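Local coordinates for AT27789p (Drosophila melanogaster, PDB 5UZN), which probably binds mRNA, the domain here being the third quasi-RNA recognition motif (qRRM3) of Glorund, the fly homologue of hnRNP F/H, at residues A[21-26]-A[47-52]; A[25-30]-A[37-42]; A[61-66]-A[81-86]. All coordinates share one frame; numbering follows the deposited sequence.

Interaction 1 (A[21-26]-A[47-52]); sequences TSFEND and GLHSGT
Turned so that CG lies opposite the backbone N (chi1 -157°), the imidazole of His-49 reaches across to Ser-22, and Phe-23, with CG opposite its carbonyl carbon, brings the end of its ring back toward the histidine. The polar centre is a short bond from His-49 NE2 to Ser-22 O, 2.6 Å long, with an N-H...O angle of 157°. The carbonyl oxygen lies almost in the imidazole plane, while the donor stands somewhat out of the carbonyl plane. On the same ring His-49 ND1 accepts the backbone N-H of Gly-51, with Gly-51 N 2.9 Å away and again in plane. With one ring nitrogen donating and the other accepting, both in the ring plane, the imidazole is fixed in rotation, and a neutral ring carrying its proton on NE2 is the probable form.

Segment 21-26 ends the loop between the first strand of the RNA recognition motif and its first helix, with Phe-23 as N-cap; 47-52 leads out of the turn joining strands 38-43 and 52-57. In related hnRNP F domains these two loops take part in gripping G-rich RNA, consistent with a role for this loop face in Glorund.

Alongside the bond, Phe-23 CE1 comes to 3.7 Å from His-49 CD2 at the imidazole edge. The two ring planes meet obliquely, at 57°, with centroids 5.5 Å apart. On the helix side Asp-26 OD2 accepts from Ser-22 OG at 2.7 Å through its anti lone pair, the one turned away from OD1, which ties the loop to the first turn of helix 24-31.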
ATOM      1  N   THR A  21       0.602  12.157  -6.891  1.00 21.65           N
ATOM      2  CA  THR A  21       0.045  12.971  -5.819  1.00 23.84           C
ATOM      3  C   THR A  21      -0.474  12.150  -4.643  1.00 17.57           C
ATOM      4  O   THR A  21      -1.030  12.724  -3.711  1.00 21.62           O
ATOM      5  CB  THR A  21      -1.100  13.860  -6.339  1.00 28.72           C
ATOM      6  OG1 THR A  21      -1.999  13.081  -7.135  1.00 22.22           O
ATOM      7  CG2 THR A  21      -0.561  14.997  -7.164  1.00 30.42           C
ATOM      8  N   SER A  22      -0.310  10.831  -4.642  1.00 18.87           N
ATOM      9  CA  SER A  22      -0.828  10.008  -3.548  1.00 17.59           C
ATOM     10  C   SER A  22       0.285   9.633  -2.574  1.00 27.61           C
ATOM     11  O   SER A  22       1.287   9.026  -2.972  1.00 23.85           O
ATOM     12  CB  SER A  22      -1.499   8.750  -4.090  1.00 24.08           C
ATOM     13  OG  SER A  22      -2.772   9.068  -4.627  1.00 27.40           O
ATOM     14  N   PHE A  23       0.093   9.966  -1.298  1.00 18.24           N
ATOM     15  CA  PHE A  23       1.108   9.696  -0.298  1.00 25.29           C
ATOM     16  C   PHE A  23       0.558   8.769   0.764  1.00 21.63           C
ATOM     17  O   PHE A  23      -0.379   8.016   0.482  1.00 20.37           O
ATOM     18  CB  PHE A  23       1.619  11.013   0.264  1.00 29.17           C
ATOM     19  CG  PHE A  23       2.177  11.906  -0.796  1.00 29.95           C
ATOM     20  CD1 PHE A  23       3.432  11.654  -1.321  1.00 30.12           C
ATOM     21  CD2 PHE A  23       1.424  12.959  -1.318  1.00 27.07           C
ATOM     22  CE1 PHE A  23       3.952  12.448  -2.316  1.00 39.18           C
ATOM     23  CE2 PHE A  23       1.935  13.754  -2.325  1.00 34.86           C
ATOM     24  CZ  PHE A  23       3.206  13.503  -2.824  1.00 23.45           C
ATOM     25  N   GLU A  24       1.121   8.800   1.977  1.00 16.14           N
ATOM     26  CA  GLU A  24       0.764   7.775   2.954  1.00 19.37           C
ATOM     27  C   GLU A  24      -0.725   7.802   3.275  1.00 19.76           C
ATOM     28  O   GLU A  24      -1.371   6.751   3.314  1.00 16.80           O
ATOM     29  CB  GLU A  24       1.602   7.938   4.223  1.00 23.46           C
ATOM     30  CG  GLU A  24       3.006   7.312   4.080  1.00 29.60           C
ATOM     31  CD  GLU A  24       3.926   7.556   5.270  1.00 33.15           C
ATOM     32  OE1 GLU A  24       5.094   7.947   5.047  1.00 39.68           O
ATOM     33  OE2 GLU A  24       3.494   7.347   6.424  1.00 39.78           O
ATOM     34  N   ASN A  25      -1.299   8.994   3.501  1.00 17.48           N
ATOM     35  CA  ASN A  25      -2.701   9.032   3.904  1.00 23.16           C
ATOM     36  C   ASN A  25      -3.616   8.470   2.825  1.00 18.02           C
ATOM     37  O   ASN A  25      -4.653   7.886   3.149  1.00 23.53           O
ATOM     38  CB  ASN A  25      -3.108  10.452   4.309  1.00 23.34           C
ATOM     39  CG  ASN A  25      -2.609  10.817   5.715  1.00 35.51           C
ATOM     40  OD1 ASN A  25      -2.484   9.954   6.598  1.00 34.58           O
ATOM     41  ND2 ASN A  25      -2.307  12.089   5.918  1.00 35.56           N
ATOM     42  N   ASP A  26      -3.247   8.601   1.545  1.00 18.24           N
ATOM     43  CA  ASP A  26      -4.045   7.962   0.498  1.00 17.55           C
ATOM     44  C   ASP A  26      -3.962   6.438   0.564  1.00 16.09           C
ATOM     45  O   ASP A  26      -4.941   5.745   0.252  1.00 17.54           O
ATOM     46  CB  ASP A  26      -3.592   8.433  -0.879  1.00 17.05           C
ATOM     47  CG  ASP A  26      -4.421   9.575  -1.407  1.00 31.88           C
ATOM     48  OD1 ASP A  26      -5.123  10.211  -0.603  1.00 29.79           O
ATOM     49  OD2 ASP A  26      -4.371   9.829  -2.632  1.00 30.59           O
ATOM     50  N   GLY A  47      14.113  12.349  -4.855  1.00 22.75           N
ATOM     51  CA  GLY A  47      12.882  12.653  -4.162  1.00 19.00           C
ATOM     52  C   GLY A  47      11.650  12.691  -5.036  1.00 24.38           C
ATOM     53  O   GLY A  47      10.654  13.292  -4.631  1.00 29.91           O
ATOM     54  N   LEU A  48      11.682  12.070  -6.216  1.00 21.93           N
ATOM     55  CA  LEU A  48      10.516  11.981  -7.093  1.00 30.94           C
ATOM     56  C   LEU A  48       9.717  10.712  -6.823  1.00 31.32           C
ATOM     57  O   LEU A  48      10.272   9.608  -6.874  1.00 23.28           O
ATOM     58  CB  LEU A  48      10.935  11.989  -8.558  1.00 27.27           C
ATOM     59  CG  LEU A  48      11.679  13.211  -9.081  1.00 29.02           C
ATOM     60  CD1 LEU A  48      11.736  13.134 -10.598  1.00 27.42           C
ATOM     61  CD2 LEU A  48      10.970  14.464  -8.607  1.00 31.02           C
ATOM     62  N   HIS A  49       8.412  10.884  -6.581  1.00 28.74           N
ATOM     63  CA  HIS A  49       7.464   9.775  -6.419  1.00 30.69           C
ATOM     64  C   HIS A  49       7.651   8.748  -7.529  1.00 27.38           C
ATOM     65  O   HIS A  49       7.640   9.088  -8.713  1.00 22.17           O
ATOM     66  CB  HIS A  49       6.028  10.339  -6.441  1.00 28.04           C
ATOM     67  CG  HIS A  49       4.992   9.476  -5.775  1.00 21.11           C
ATOM     68  ND1 HIS A  49       4.755   8.168  -6.136  1.00 30.48           N
ATOM     69  CD2 HIS A  49       4.095   9.763  -4.798  1.00 19.49           C
ATOM     70  CE1 HIS A  49       3.766   7.680  -5.401  1.00 29.20           C
ATOM     71  NE2 HIS A  49       3.348   8.629  -4.580  1.00 26.96           N
ATOM     72  N   SER A  50       7.844   7.484  -7.151  1.00 16.54           N
ATOM     73  CA  SER A  50       8.064   6.458  -8.163  1.00 17.07           C
ATOM     74  C   SER A  50       6.790   5.759  -8.604  1.00 15.23           C
ATOM     75  O   SER A  50       6.846   4.903  -9.494  1.00 18.17           O
ATOM     76  CB  SER A  50       9.053   5.410  -7.647  1.00 28.41           C
ATOM     77  OG  SER A  50       8.379   4.530  -6.762  1.00 38.21           O
ATOM     78  N   GLY A  51       5.644   6.108  -8.030  1.00 19.03           N
ATOM     79  CA  GLY A  51       4.421   5.416  -8.385  1.00 18.98           C
ATOM     80  C   GLY A  51       4.198   4.082  -7.696  1.00 22.65           C
ATOM     81  O   GLY A  51       3.258   3.370  -8.059  1.00 18.52           O
ATOM     82  N   THR A  52       5.038   3.698  -6.732  1.00 15.90           N
ATOM     83  CA  THR A  52       4.852   2.448  -6.009  1.00 12.87           C
ATOM     84  C   THR A  52       5.011   2.693  -4.519  1.00 17.58           C
ATOM     85  O   THR A  52       5.472   3.747  -4.079  1.00 13.40           O
ATOM     86  CB  THR A  52       5.849   1.364  -6.445  1.00 26.58           C
ATOM     87  OG1 THR A  52       7.151   1.671  -5.918  1.00 16.16           O
ATOM     88  CG2 THR A  52       5.906   1.266  -7.948  1.00 19.37           C
TER

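Interaction 2 (A[25-30]-A[37-42]); sequences NDVFKF and ANVRIN
In the split beta-alpha-beta unit of the RNA recognition motif, the first helix lies across the sheet, and here Val-27 of helix 24-31 settles on Val-39 of edge strand 38-43. The axes of the two short segments approach to 8.8 Å and their directions differ by 127°. Val-27 CG1 meets Val-39 CG2 at 3.6 Å, and the other Val-39 branch, CG1, lies against Val-27 CB, so that both methyls of the strand valine are engaged. Val-39 CG2 also serves the neighbouring aromatic: it sits over one face of the Phe-28 ring, 4.0 Å from the centroid and 17° off the normal, a CH-pi contact. One methyl is thereby wedged between an aliphatic and an aromatic side chain of the helix. Farther along the strand, Ile-41 bends at chi2 and passes Val-27 in the opposite direction, its CD1 reaching Val-27 CG2 at 3.9 Å. Met-15, on strand 11-16, touches Val-27 as well and carries the apolar layer inward. Where the strand begins, Ala-37 and Asn-38 both face Tyr-56 in a classic beta bulge. Branched aliphatic residues of an edge strand meeting a helix laid over the sheet form one side of the hydrophobic core in an RRM-type alpha/beta sandwich.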
ATOM      1  N   ASN A  25      -1.299   8.994   3.501  1.00 17.48           N
ATOM      2  CA  ASN A  25      -2.701   9.032   3.904  1.00 23.16           C
ATOM      3  C   ASN A  25      -3.616   8.470   2.825  1.00 18.02           C
ATOM      4  O   ASN A  25      -4.653   7.886   3.149  1.00 23.53           O
ATOM      5  CB  ASN A  25      -3.108  10.452   4.309  1.00 23.34           C
ATOM      6  CG  ASN A  25      -2.609  10.817   5.715  1.00 35.51           C
ATOM      7  OD1 ASN A  25      -2.484   9.954   6.598  1.00 34.58           O
ATOM      8  ND2 ASN A  25      -2.307  12.089   5.918  1.00 35.56           N
ATOM      9  N   ASP A  26      -3.247   8.601   1.545  1.00 18.24           N
ATOM     10  CA  ASP A  26      -4.045   7.962   0.498  1.00 17.55           C
ATOM     11  C   ASP A  26      -3.962   6.438   0.564  1.00 16.09           C
ATOM     12  O   ASP A  26      -4.941   5.745   0.252  1.00 17.54           O
ATOM     13  CB  ASP A  26      -3.592   8.433  -0.879  1.00 17.05           C
ATOM     14  CG  ASP A  26      -4.421   9.575  -1.407  1.00 31.88           C
ATOM     15  OD1 ASP A  26      -5.123  10.211  -0.603  1.00 29.79           O
ATOM     16  OD2 ASP A  26      -4.371   9.829  -2.632  1.00 30.59           O
ATOM     17  N   VAL A  27      -2.802   5.888   0.927  1.00 17.50           N
ATOM     18  CA  VAL A  27      -2.731   4.436   1.092  1.00 15.35           C
ATOM     19  C   VAL A  27      -3.609   4.004   2.254  1.00 21.40           C
ATOM     20  O   VAL A  27      -4.400   3.060   2.134  1.00 17.86           O
ATOM     21  CB  VAL A  27      -1.269   3.975   1.259  1.00 19.24           C
ATOM     22  CG1 VAL A  27      -1.188   2.461   1.462  1.00 12.38           C
ATOM     23  CG2 VAL A  27      -0.505   4.298  -0.005  1.00 14.88           C
ATOM     24  N   PHE A  28      -3.538   4.696   3.372  1.00 22.04           N
ATOM     25  CA  PHE A  28      -4.388   4.371   4.488  1.00 19.87           C
ATOM     26  C   PHE A  28      -5.856   4.428   4.050  1.00 22.20           C
ATOM     27  O   PHE A  28      -6.599   3.558   4.342  1.00 22.23           O
ATOM     28  CB  PHE A  28      -4.090   5.263   5.697  1.00 27.02           C
ATOM     29  CG  PHE A  28      -2.860   4.859   6.491  1.00 24.60           C
ATOM     30  CD1 PHE A  28      -2.846   3.746   7.247  1.00 25.15           C
ATOM     31  CD2 PHE A  28      -1.731   5.629   6.480  1.00 28.56           C
ATOM     32  CE1 PHE A  28      -1.735   3.393   7.986  1.00 38.46           C
ATOM     33  CE2 PHE A  28      -0.619   5.286   7.208  1.00 28.26           C
ATOM     34  CZ  PHE A  28      -0.626   4.155   7.959  1.00 22.77           C
ATOM     35  N   LYS A  29      -6.261   5.433   3.287  1.00 21.27           N
ATOM     36  CA  LYS A  29      -7.658   5.521   2.849  1.00 19.58           C
ATOM     37  C   LYS A  29      -8.033   4.368   1.936  1.00 19.94           C
ATOM     38  O   LYS A  29      -9.183   3.910   1.943  1.00 21.24           O
ATOM     39  CB  LYS A  29      -7.911   6.844   2.122  1.00 32.57           C
ATOM     40  CG  LYS A  29      -7.898   8.066   3.025  1.00 30.00           C
ATOM     41  CD  LYS A  29      -8.123   9.345   2.219  1.00 44.17           C
ATOM     42  CE  LYS A  29      -8.059  10.590   3.106  1.00 39.35           C
ATOM     43  NZ  LYS A  29      -8.180  11.856   2.314  1.00 46.29           N
ATOM     44  N   PHE A  30      -7.067   3.888   1.154  1.00 22.80           N
ATOM     45  CA  PHE A  30      -7.298   2.813   0.198  1.00 20.26           C
ATOM     46  C   PHE A  30      -7.670   1.510   0.900  1.00 17.91           C
ATOM     47  O   PHE A  30      -8.547   0.779   0.432  1.00 17.22           O
ATOM     48  CB  PHE A  30      -6.045   2.648  -0.672  1.00 16.31           C
ATOM     49  CG  PHE A  30      -6.196   1.634  -1.779  1.00 20.58           C
ATOM     50  CD1 PHE A  30      -6.779   1.991  -2.983  1.00 19.98           C
ATOM     51  CD2 PHE A  30      -5.791   0.325  -1.600  1.00 20.05           C
ATOM     52  CE1 PHE A  30      -6.928   1.070  -3.990  1.00 18.90           C
ATOM     53  CE2 PHE A  30      -5.926  -0.597  -2.622  1.00 21.26           C
ATOM     54  CZ  PHE A  30      -6.503  -0.215  -3.818  1.00 19.49           C
ATOM     55  N   ALA A  37       0.075  -1.122   9.697  1.00 20.72           N
ATOM     56  CA  ALA A  37       0.906  -0.553  10.746  1.00 25.19           C
ATOM     57  C   ALA A  37       1.680   0.642  10.217  1.00 33.55           C
ATOM     58  O   ALA A  37       1.771   1.676  10.885  1.00 31.35           O
ATOM     59  CB  ALA A  37       1.868  -1.611  11.282  1.00 23.16           C
ATOM     60  N   ASN A  38       2.203   0.530   8.999  1.00 20.24           N
ATOM     61  CA  ASN A  38       3.000   1.579   8.386  1.00 24.36           C
ATOM     62  C   ASN A  38       2.874   1.461   6.875  1.00 30.78           C
ATOM     63  O   ASN A  38       2.491   0.414   6.346  1.00 23.97           O
ATOM     64  CB  ASN A  38       4.471   1.485   8.790  1.00 32.11           C
ATOM     65  CG  ASN A  38       4.720   1.963  10.203  1.00 45.17           C
ATOM     66  OD1 ASN A  38       4.304   3.062  10.584  1.00 44.38           O
ATOM     67  ND2 ASN A  38       5.399   1.137  10.993  1.00 44.21           N
ATOM     68  N   VAL A  39       3.213   2.556   6.198  1.00 26.86           N
ATOM     69  CA  VAL A  39       3.172   2.693   4.746  1.00 19.77           C
ATOM     70  C   VAL A  39       4.450   3.386   4.323  1.00 18.76           C
ATOM     71  O   VAL A  39       4.877   4.349   4.963  1.00 18.89           O
ATOM     72  CB  VAL A  39       1.974   3.536   4.255  1.00 14.15           C
ATOM     73  CG1 VAL A  39       2.148   3.840   2.753  1.00 21.27           C
ATOM     74  CG2 VAL A  39       0.666   2.821   4.533  1.00 16.27           C
ATOM     75  N   ARG A  40       5.013   2.899   3.288  1.00 17.90           N
ATOM     76  CA  ARG A  40       6.245   3.542   2.678  1.00 19.46           C
ATOM     77  C   ARG A  40       6.086   3.807   1.081  1.00 21.36           C
ATOM     78  O   ARG A  40       5.937   2.947   0.172  1.00 21.73           O
ATOM     79  CB  ARG A  40       7.469   2.637   2.812  1.00 25.34           C
ATOM     80  CG  ARG A  40       7.823   2.231   4.224  1.00 29.90           C
ATOM     81  CD  ARG A  40       9.291   1.814   4.295  1.00 26.89           C
ATOM     82  NE  ARG A  40       9.648   0.845   3.261  1.00 32.99           N
ATOM     83  CZ  ARG A  40      10.886   0.421   3.037  1.00 35.98           C
ATOM     84  NH1 ARG A  40      11.119  -0.460   2.070  1.00 25.56           N
ATOM     85  NH2 ARG A  40      11.896   0.884   3.775  1.00 24.08           N
ATOM     86  N   ILE A  41       5.994   5.109   0.870  1.00 19.03           N
ATOM     87  CA  ILE A  41       5.963   5.527  -0.524  1.00 12.69           C
ATOM     88  C   ILE A  41       7.382   5.446  -1.057  1.00 19.30           C
ATOM     89  O   ILE A  41       8.318   5.826  -0.352  1.00 18.53           O
ATOM     90  CB  ILE A  41       5.413   6.959  -0.626  1.00 23.99           C
ATOM     91  CG1 ILE A  41       4.033   7.070   0.068  1.00 20.91           C
ATOM     92  CG2 ILE A  41       5.459   7.422  -2.078  1.00 19.44           C
ATOM     93  CD1 ILE A  41       2.869   6.177  -0.567  1.00 12.78           C
ATOM     94  N   ASN A  42       7.557   4.912  -2.276  1.00 16.66           N
ATOM     95  CA  ASN A  42       8.872   4.791  -2.894  1.00 18.92           C
ATOM     96  C   ASN A  42       9.180   5.992  -3.783  1.00 25.61           C
ATOM     97  O   ASN A  42       8.326   6.465  -4.541  1.00 20.71           O
ATOM     98  CB  ASN A  42       8.975   3.507  -3.725  1.00 14.18           C
ATOM     99  CG  ASN A  42       8.977   2.263  -2.873  1.00 23.51           C
ATOM    100  OD1 ASN A  42       9.618   2.224  -1.828  1.00 18.81           O
ATOM    101  ND2 ASN A  42       8.232   1.245  -3.296  1.00 20.14           N
TER

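Interaction 3 (A[61-66]-A[81-86]). With SO4 (sulfate ion), chain E.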
ATOM      1  N   GLU A  61      -3.693 -12.241   8.650  1.00 33.15           N
ATOM      2  CA  GLU A  61      -5.114 -12.055   8.380  1.00 23.06           C
ATOM      3  C   GLU A  61      -5.400 -10.662   7.833  1.00 26.45           C
ATOM      4  O   GLU A  61      -6.149 -10.509   6.860  1.00 23.29           O
ATOM      5  CB  GLU A  61      -5.906 -12.300   9.658  1.00 32.72           C
ATOM      6  CG  GLU A  61      -7.374 -12.148   9.490  1.00 28.28           C
ATOM      7  CD  GLU A  61      -8.104 -12.274  10.807  1.00 41.49           C
ATOM      8  OE1 GLU A  61      -7.438 -12.375  11.868  1.00 38.37           O
ATOM      9  OE2 GLU A  61      -9.343 -12.272  10.767  1.00 38.95           O
ATOM     10  N   ASP A  62      -4.806  -9.635   8.436  1.00 24.86           N
ATOM     11  CA  ASP A  62      -4.987  -8.278   7.918  1.00 26.09           C
ATOM     12  C   ASP A  62      -4.541  -8.165   6.463  1.00 16.94           C
ATOM     13  O   ASP A  62      -5.258  -7.606   5.626  1.00 22.40           O
ATOM     14  CB  ASP A  62      -4.205  -7.288   8.773  1.00 21.69           C
ATOM     15  CG  ASP A  62      -5.018  -6.749   9.943  1.00 35.16           C
ATOM     16  OD1 ASP A  62      -6.086  -7.324  10.236  1.00 28.88           O
ATOM     17  OD2 ASP A  62      -4.587  -5.741  10.551  1.00 23.51           O
ATOM     18  N   SER A  63      -3.342  -8.674   6.146  1.00 17.71           N
ATOM     19  CA  SER A  63      -2.816  -8.516   4.795  1.00 21.80           C
ATOM     20  C   SER A  63      -3.713  -9.190   3.775  1.00 20.04           C
ATOM     21  O   SER A  63      -3.883  -8.679   2.667  1.00 18.62           O
ATOM     22  CB  SER A  63      -1.394  -9.078   4.702  1.00 20.03           C
ATOM     23  OG  SER A  63      -1.380 -10.498   4.760  1.00 17.83           O
ATOM     24  N   GLN A  64      -4.334 -10.308   4.147  1.00 15.48           N
ATOM     25  CA  GLN A  64      -5.132 -11.049   3.187  1.00 16.82           C
ATOM     26  C   GLN A  64      -6.479 -10.385   2.935  1.00 20.04           C
ATOM     27  O   GLN A  64      -6.937 -10.329   1.786  1.00 18.36           O
ATOM     28  CB  GLN A  64      -5.294 -12.488   3.670  1.00 25.14           C
ATOM     29  CG  GLN A  64      -3.940 -13.179   3.755  1.00 20.97           C
ATOM     30  CD  GLN A  64      -3.173 -13.072   2.452  1.00 24.17           C
ATOM     31  OE1 GLN A  64      -3.538 -13.695   1.472  1.00 19.00           O
ATOM     32  NE2 GLN A  64      -2.115 -12.265   2.437  1.00 17.19           N
ATOM     33  N   VAL A  65      -7.120  -9.869   3.986  1.00 20.32           N
ATOM     34  CA  VAL A  65      -8.313  -9.048   3.795  1.00 20.70           C
ATOM     35  C   VAL A  65      -7.978  -7.850   2.906  1.00 26.32           C
ATOM     36  O   VAL A  65      -8.684  -7.566   1.930  1.00 26.76           O
ATOM     37  CB  VAL A  65      -8.899  -8.609   5.153  1.00 25.76           C
ATOM     38  CG1 VAL A  65      -9.900  -7.480   4.967  1.00 41.48           C
ATOM     39  CG2 VAL A  65      -9.559  -9.787   5.853  1.00 36.81           C
ATOM     40  N   ALA A  66      -6.856  -7.174   3.185  1.00 25.87           N
ATOM     41  CA  ALA A  66      -6.488  -6.000   2.391  1.00 27.39           C
ATOM     42  C   ALA A  66      -6.261  -6.330   0.918  1.00 21.97           C
ATOM     43  O   ALA A  66      -6.558  -5.502   0.046  1.00 23.56           O
ATOM     44  CB  ALA A  66      -5.244  -5.335   2.974  1.00 24.48           C
ATOM     45  N   LEU A  81      -1.977  -4.757  -6.578  1.00 20.51           N
ATOM     46  CA  LEU A  81      -1.514  -5.242  -5.287  1.00 16.38           C
ATOM     47  C   LEU A  81      -0.769  -6.560  -5.470  1.00 19.36           C
ATOM     48  O   LEU A  81      -1.197  -7.414  -6.246  1.00 19.57           O
ATOM     49  CB  LEU A  81      -2.683  -5.447  -4.322  1.00 21.92           C
ATOM     50  CG  LEU A  81      -3.491  -4.176  -4.059  1.00 25.56           C
ATOM     51  CD1 LEU A  81      -4.565  -4.465  -3.021  1.00 29.18           C
ATOM     52  CD2 LEU A  81      -2.561  -3.056  -3.600  1.00 18.64           C
ATOM     53  N   PHE A  82       0.342  -6.708  -4.753  1.00 12.24           N
ATOM     54  CA  PHE A  82       1.166  -7.913  -4.761  1.00 15.53           C
ATOM     55  C   PHE A  82       1.492  -8.269  -3.325  1.00 24.66           C
ATOM     56  O   PHE A  82       2.090  -7.458  -2.611  1.00 18.69           O
ATOM     57  CB  PHE A  82       2.463  -7.712  -5.545  1.00 20.37           C
ATOM     58  CG  PHE A  82       2.256  -7.221  -6.934  1.00 20.07           C
ATOM     59  CD1 PHE A  82       2.181  -5.860  -7.198  1.00 23.82           C
ATOM     60  CD2 PHE A  82       2.132  -8.126  -7.984  1.00 24.32           C
ATOM     61  CE1 PHE A  82       1.985  -5.415  -8.489  1.00 24.41           C
ATOM     62  CE2 PHE A  82       1.932  -7.678  -9.271  1.00 27.94           C
ATOM     63  CZ  PHE A  82       1.869  -6.328  -9.519  1.00 18.25           C
ATOM     64  N   TYR A  83       1.097  -9.467  -2.903  1.00 17.59           N
ATOM     65  CA  TYR A  83       1.391  -9.927  -1.556  1.00 18.33           C
ATOM     66  C   TYR A  83       2.815 -10.436  -1.506  1.00 23.84           C
ATOM     67  O   TYR A  83       3.117 -11.478  -2.097  1.00 20.43           O
ATOM     68  CB  TYR A  83       0.423 -11.020  -1.125  1.00 15.93           C
ATOM     69  CG  TYR A  83       0.758 -11.485   0.281  1.00 20.03           C
ATOM     70  CD1 TYR A  83       0.777 -10.582   1.320  1.00 19.26           C
ATOM     71  CD2 TYR A  83       1.093 -12.805   0.552  1.00 23.19           C
ATOM     72  CE1 TYR A  83       1.095 -10.967   2.598  1.00 18.94           C
ATOM     73  CE2 TYR A  83       1.409 -13.210   1.846  1.00 17.95           C
ATOM     74  CZ  TYR A  83       1.409 -12.283   2.855  1.00 18.37           C
ATOM     75  OH  TYR A  83       1.712 -12.634   4.142  1.00 23.99           O
ATOM     76  N   ASP A  84       3.697  -9.712  -0.812  1.00 14.91           N
ATOM     77  CA  ASP A  84       5.104 -10.088  -0.764  1.00 17.55           C
ATOM     78  C   ASP A  84       5.459 -10.892   0.479  1.00 29.02           C
ATOM     79  O   ASP A  84       6.633 -11.193   0.691  1.00 27.26           O
ATOM     80  CB  ASP A  84       5.991  -8.841  -0.857  1.00 19.75           C
ATOM     81  CG  ASP A  84       6.044  -8.257  -2.270  1.00 24.55           C
ATOM     82  OD1 ASP A  84       5.355  -8.769  -3.188  1.00 31.17           O
ATOM     83  OD2 ASP A  84       6.767  -7.267  -2.464  1.00 25.61           O
ATOM     84  N   GLY A  85       4.484 -11.253   1.300  1.00 17.66           N
ATOM     85  CA  GLY A  85       4.780 -12.140   2.385  1.00 18.22           C
ATOM     86  C   GLY A  85       5.385 -11.395   3.561  1.00 28.14           C
ATOM     87  O   GLY A  85       5.307 -10.173   3.696  1.00 24.73           O
ATOM     88  N   LYS A  86       6.012 -12.168   4.421  1.00 23.66           N
ATOM     89  CA  LYS A  86       6.402 -11.659   5.717  1.00 28.78           C
ATOM     90  C   LYS A  86       7.735 -10.920   5.633  1.00 29.92           C
ATOM     91  O   LYS A  86       8.599 -11.240   4.807  1.00 33.25           O
ATOM     92  CB  LYS A  86       6.455 -12.824   6.701  1.00 39.84           C
ATOM     93  CG  LYS A  86       6.972 -12.516   8.051  1.00 42.65           C
ATOM     94  CD  LYS A  86       6.809 -13.726   8.946  1.00 52.63           C
ATOM     95  CE  LYS A  86       8.159 -14.407   9.116  1.00 56.82           C
ATOM     96  NZ  LYS A  86       9.140 -13.446   9.699  1.00 62.91           N
TER
HETATM   97  S   SO4 E 604       6.448 -15.753   3.213  1.00 59.12           S
HETATM   98  O1  SO4 E 604       5.850 -14.907   4.241  1.00 46.00           O
HETATM   99  O2  SO4 E 604       7.472 -15.019   2.475  1.00 59.75           O
HETATM  100  O3  SO4 E 604       5.406 -16.176   2.280  1.00 58.89           O
HETATM  101  O4  SO4 E 604       7.056 -16.929   3.834  1.00 59.60           O
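The ring of Tyr-83 is held between two nitrogens, the side-chain NE2 of Gln-64 over the centre of one face and the backbone N of Gly-85 over the centre of the other. Gln-64 NE2 stands 3.3 Å above the plane of the Tyr-83 ring, and the amide of Gln-64 is turned 69° from the ring, so it meets the aromatic surface upright instead of lying flat on it. The glutamine reaches this place because its chain bends at chi2 (-53°). Its amide is then steadied within the helix: Gln-64 NE2 donates to Ser-63 OG at 3.0 Å, nearly straight and in the amide plane. Ser-63 OG is bonded in turn to the Tyr-60 carbonyl, which leaves the hydroxyl accepting from one neighbour and donating to the other, and it comes to 3.3 Å from Tyr-83 CE1.

Helix 60-68 and strand 80-86 are the second helix and last strand of the beta-alpha-beta-beta-alpha-beta order that defines the RNA recognition motif. The two segments run nearly antiparallel, at 163°, their axes 9.8 Å apart. Nearer the domain interior, Leu-81 CD1 lies 3.8 Å from Ala-66 O, and Leu-81 also packs on Phe-30 and Phe-31 of the other helix.

Beyond the tyrosine, the strand's end meets a sulfate, probably from the crystallisation liquor: Lys-86 N donates to its O1 at 2.7 Å. The bond to the anion comes from the backbone; the Lys-86 amino group forms a salt bridge with Glu-9. Gly-85 CA borders the same sulfate oxygen, O1, at 3.5 Å.

Interactions 1 and 2 both use helix 24-31, sharing Asn-25 and Asp-26, and have centres about 9 Å apart. They touch at several points: His-49 NE2 packs 3.5 Å from Ile-41 CG2, and Ser-50 N lies 2.8 Å from Asn-42 O, a probable hydrogen bond, so the loop fastening continues directly into the helix-strand core. Interaction 3 seats the second helix on the opposite edge strand of the same four-stranded sheet, its centre about 14 Å from that of interaction 2. The two meet where Phe-30 CE2 comes to 4.1 Å from Leu-81 CD1. Interactions 1 and 3, about 20 Å apart between centres, do not touch, and the sulfate belongs to interaction 3.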